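Long-range contact in xyloglucanase (Paenibacillus pabuli, PDB 2JEP), which hydrolyses xyloglucan of the plant cell wall as a family 5 glycoside hydrolase built on a TIM-barrel: residues Gln204-Thr209 / Leu222-Trp227. Sequence-based numbering, arbitrary orientation.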
ATOM      1  N   GLN A 204      -9.946  -3.453 -13.862  1.00  6.71           N
ATOM      2  CA  GLN A 204     -10.592  -4.589 -14.564  1.00  7.12           C
ATOM      3  C   GLN A 204      -9.602  -5.359 -15.427  1.00  7.23           C
ATOM      4  O   GLN A 204      -9.591  -6.587 -15.451  1.00  7.75           O
ATOM      5  CB  GLN A 204     -11.770  -4.088 -15.396  1.00  7.34           C
ATOM      6  CG  GLN A 204     -12.605  -5.239 -15.954  1.00  8.16           C
ATOM      7  CD  GLN A 204     -13.258  -6.024 -14.830  1.00  7.88           C
ATOM      8  OE1 GLN A 204     -14.148  -5.506 -14.139  1.00  9.53           O
ATOM      9  NE2 GLN A 204     -12.789  -7.251 -14.595  1.00  9.35           N
ATOM     10  N   ILE A 205      -8.784  -4.623 -16.177  1.00  6.96           N
ATOM     11  CA  ILE A 205      -7.723  -5.241 -16.995  1.00  7.58           C
ATOM     12  C   ILE A 205      -6.769  -6.057 -16.135  1.00  7.57           C
ATOM     13  O   ILE A 205      -6.395  -7.198 -16.485  1.00  7.95           O
ATOM     14  CB  ILE A 205      -6.944  -4.144 -17.794  1.00  7.97           C
ATOM     15  CG1 ILE A 205      -7.849  -3.538 -18.872  1.00 10.13           C
ATOM     16  CG2 ILE A 205      -5.682  -4.722 -18.449  1.00  9.20           C
ATOM     17  CD1 ILE A 205      -7.373  -2.162 -19.370  1.00 10.98           C
ATOM     18  N   PHE A 206      -6.354  -5.470 -15.016  1.00  7.16           N
ATOM     19  CA  PHE A 206      -5.486  -6.183 -14.078  1.00  7.65           C
ATOM     20  C   PHE A 206      -6.118  -7.500 -13.645  1.00  7.48           C
ATOM     21  O   PHE A 206      -5.485  -8.564 -13.723  1.00  7.83           O
ATOM     22  CB  PHE A 206      -5.181  -5.259 -12.883  1.00  7.37           C
ATOM     23  CG  PHE A 206      -4.760  -5.962 -11.640  1.00  6.75           C
ATOM     24  CD1 PHE A 206      -3.476  -6.459 -11.495  1.00  7.20           C
ATOM     25  CD2 PHE A 206      -5.628  -6.076 -10.564  1.00  6.93           C
ATOM     26  CE1 PHE A 206      -3.086  -7.051 -10.283  1.00  7.35           C
ATOM     27  CE2 PHE A 206      -5.241  -6.656  -9.383  1.00  7.76           C
ATOM     28  CZ  PHE A 206      -3.969  -7.157  -9.240  1.00  7.73           C
ATOM     29  N   VAL A 207      -7.343  -7.443 -13.139  1.00  7.41           N
ATOM     30  CA  VAL A 207      -7.974  -8.649 -12.613  1.00  7.32           C
ATOM     31  C   VAL A 207      -8.041  -9.734 -13.695  1.00  8.00           C
ATOM     32  O   VAL A 207      -7.591 -10.858 -13.489  1.00  8.83           O
ATOM     33  CB  VAL A 207      -9.376  -8.346 -12.023  1.00  7.78           C
ATOM     34  CG1 VAL A 207     -10.147  -9.647 -11.743  1.00  8.09           C
ATOM     35  CG2 VAL A 207      -9.283  -7.457 -10.731  1.00  8.22           C
ATOM     36  N   ASP A 208      -8.589  -9.380 -14.845  1.00  8.16           N
ATOM     37  CA  ASP A 208      -8.805 -10.390 -15.876  1.00  8.74           C
ATOM     38  C   ASP A 208      -7.494 -10.908 -16.454  1.00  8.84           C
ATOM     39  O   ASP A 208      -7.372 -12.091 -16.774  1.00  9.95           O
ATOM     40  CB  ASP A 208      -9.642  -9.825 -17.006  1.00  8.98           C
ATOM     41  CG  ASP A 208     -11.076  -9.470 -16.584  1.00  9.93           C
ATOM     42  OD1 ASP A 208     -11.596 -10.025 -15.612  1.00  9.88           O
ATOM     43  OD2 ASP A 208     -11.697  -8.644 -17.272  1.00  9.92           O
ATOM     44  N   THR A 209      -6.502 -10.030 -16.591  1.00  8.40           N
ATOM     45  CA  THR A 209      -5.213 -10.459 -17.101  1.00  8.97           C
ATOM     46  C   THR A 209      -4.545 -11.428 -16.142  1.00  8.49           C
ATOM     47  O   THR A 209      -4.032 -12.472 -16.549  1.00  9.24           O
ATOM     48  CB  THR A 209      -4.299  -9.221 -17.350  1.00  8.71           C
ATOM     49  OG1 THR A 209      -4.886  -8.384 -18.356  1.00  9.83           O
ATOM     50  CG2 THR A 209      -2.913  -9.616 -17.785  1.00 10.00           C
ATOM     51  N   LEU A 222      -6.431 -10.370  -4.896  1.00  8.14           N
ATOM     52  CA  LEU A 222      -5.990  -9.220  -5.669  1.00  8.11           C
ATOM     53  C   LEU A 222      -6.521  -7.954  -5.015  1.00  7.65           C
ATOM     54  O   LEU A 222      -7.709  -7.863  -4.708  1.00  9.80           O
ATOM     55  CB  LEU A 222      -6.547  -9.313  -7.083  1.00  8.14           C
ATOM     56  CG  LEU A 222      -6.208 -10.590  -7.870  1.00  8.10           C
ATOM     57  CD1 LEU A 222      -6.853 -10.543  -9.256  1.00  9.18           C
ATOM     58  CD2 LEU A 222      -4.726 -10.805  -7.964  1.00  8.44           C
ATOM     59  N   LEU A 223      -5.629  -6.987  -4.798  1.00  6.18           N
ATOM     60  CA  LEU A 223      -5.924  -5.757  -4.076  1.00  6.62           C
ATOM     61  C   LEU A 223      -6.012  -4.602  -5.078  1.00  6.54           C
ATOM     62  O   LEU A 223      -5.102  -4.437  -5.888  1.00  6.61           O
ATOM     63  CB  LEU A 223      -4.808  -5.499  -3.062  1.00  6.77           C
ATOM     64  CG  LEU A 223      -4.812  -4.217  -2.231  1.00  7.07           C
ATOM     65  CD1 LEU A 223      -6.060  -4.187  -1.344  1.00  6.70           C
ATOM     66  CD2 LEU A 223      -3.574  -4.088  -1.391  1.00  8.32           C
ATOM     67  N   VAL A 224      -7.108  -3.837  -5.021  1.00  6.64           N
ATOM     68  CA  VAL A 224      -7.345  -2.735  -5.934  1.00  6.67           C
ATOM     69  C   VAL A 224      -7.736  -1.483  -5.147  1.00  6.38           C
ATOM     70  O   VAL A 224      -8.498  -1.567  -4.185  1.00  6.68           O
ATOM     71  CB  VAL A 224      -8.427  -3.056  -7.007  1.00  6.74           C
ATOM     72  CG1 VAL A 224      -7.982  -4.262  -7.821  1.00  7.50           C
ATOM     73  CG2 VAL A 224      -9.812  -3.285  -6.400  1.00  8.37           C
ATOM     74  N   PRO A 225      -7.229  -0.313  -5.563  1.00  6.19           N
ATOM     75  CA  PRO A 225      -7.664   0.925  -4.977  1.00  6.36           C
ATOM     76  C   PRO A 225      -8.709   1.659  -5.790  1.00  6.31           C
ATOM     77  O   PRO A 225      -8.924   1.355  -6.954  1.00  7.24           O
ATOM     78  CB  PRO A 225      -6.373   1.745  -5.001  1.00  6.77           C
ATOM     79  CG  PRO A 225      -5.782   1.370  -6.341  1.00  6.58           C
ATOM     80  CD  PRO A 225      -6.153  -0.087  -6.542  1.00  6.44           C
ATOM     81  N   GLY A 226      -9.303   2.663  -5.153  1.00  6.36           N
ATOM     82  CA  GLY A 226      -9.980   3.730  -5.863  1.00  6.64           C
ATOM     83  C   GLY A 226      -9.081   4.945  -6.023  1.00  6.64           C
ATOM     84  O   GLY A 226      -7.859   4.856  -5.976  1.00  8.59           O
ATOM     85  N   TRP A 227      -9.701   6.091  -6.261  1.00  6.44           N
ATOM     86  CA  TRP A 227      -9.007   7.316  -6.630  1.00  6.72           C
ATOM     87  C   TRP A 227      -8.053   7.793  -5.538  1.00  7.29           C
ATOM     88  O   TRP A 227      -8.484   8.111  -4.424  1.00  7.40           O
ATOM     89  CB  TRP A 227     -10.051   8.402  -6.888  1.00  7.14           C
ATOM     90  CG  TRP A 227      -9.524   9.683  -7.420  1.00  6.86           C
ATOM     91  CD1 TRP A 227      -9.205  10.807  -6.721  1.00  7.78           C
ATOM     92  CD2 TRP A 227      -9.338  10.005  -8.801  1.00  6.80           C
ATOM     93  NE1 TRP A 227      -8.826  11.802  -7.576  1.00  8.00           N
ATOM     94  CE2 TRP A 227      -8.887  11.339  -8.863  1.00  7.33           C
ATOM     95  CE3 TRP A 227      -9.508   9.292  -9.998  1.00  7.65           C
ATOM     96  CZ2 TRP A 227      -8.612  11.981 -10.061  1.00  8.15           C
ATOM     97  CZ3 TRP A 227      -9.238   9.924 -11.183  1.00  8.02           C
ATOM     98  CH2 TRP A 227      -8.789  11.257 -11.213  1.00  8.21           C
TER
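Phe206 rests one side of its ring, CD2, CE2 and CZ, obliquely against Leu222 and Val224, joining helix 193-211 to the strand that follows it, 222-225, in the (beta/alpha)8 barrel of this family 5 enzyme. Over 204-209 and 222-225 the two run nearly antiparallel, at 173°, with axes 9.9 Å apart at closest approach, as an outer helix and the next barrel strand do. No hydrogen bond links them; side chains fill the interval.

Take Leu222 from CB outward. Its CB, on the bond that points at the helix, sits 3.7 Å from Phe206 CE2. CG is anti to the carbonyl carbon (chi1 -56°), and there the chain forks. CD2 turns back to the ring, 3.9 Å from Phe206 CZ. CD1 goes on to the helix backbone, 4.0 Å from Val207 CA. Leu222 thus straddles two consecutive helix residues.

Phe206 has CG anti to its backbone N (chi1 158°), which carries the ring towards the strand. One residue along the strand from Leu223, Val224 offers CG1 to the CD2-CE2 side of that ring, 4.0 Å from Phe206 CE2. Trp161 of the neighbouring helix 150-167 meets the same ring edge-to-face, and Tyr157 of that helix touches it too. An alanine in place of Phe206 would probably open a gap between helix and strand, leaving Leu222 CB and Val224 CG1 without their aromatic partner.

Leu223 points the other way, to the barrel interior, where its side chain touches Met260 and Ser262. On the helix side the contact finishes at Val207, whose CG2 lies 4.2 Å from Leu222 CD1.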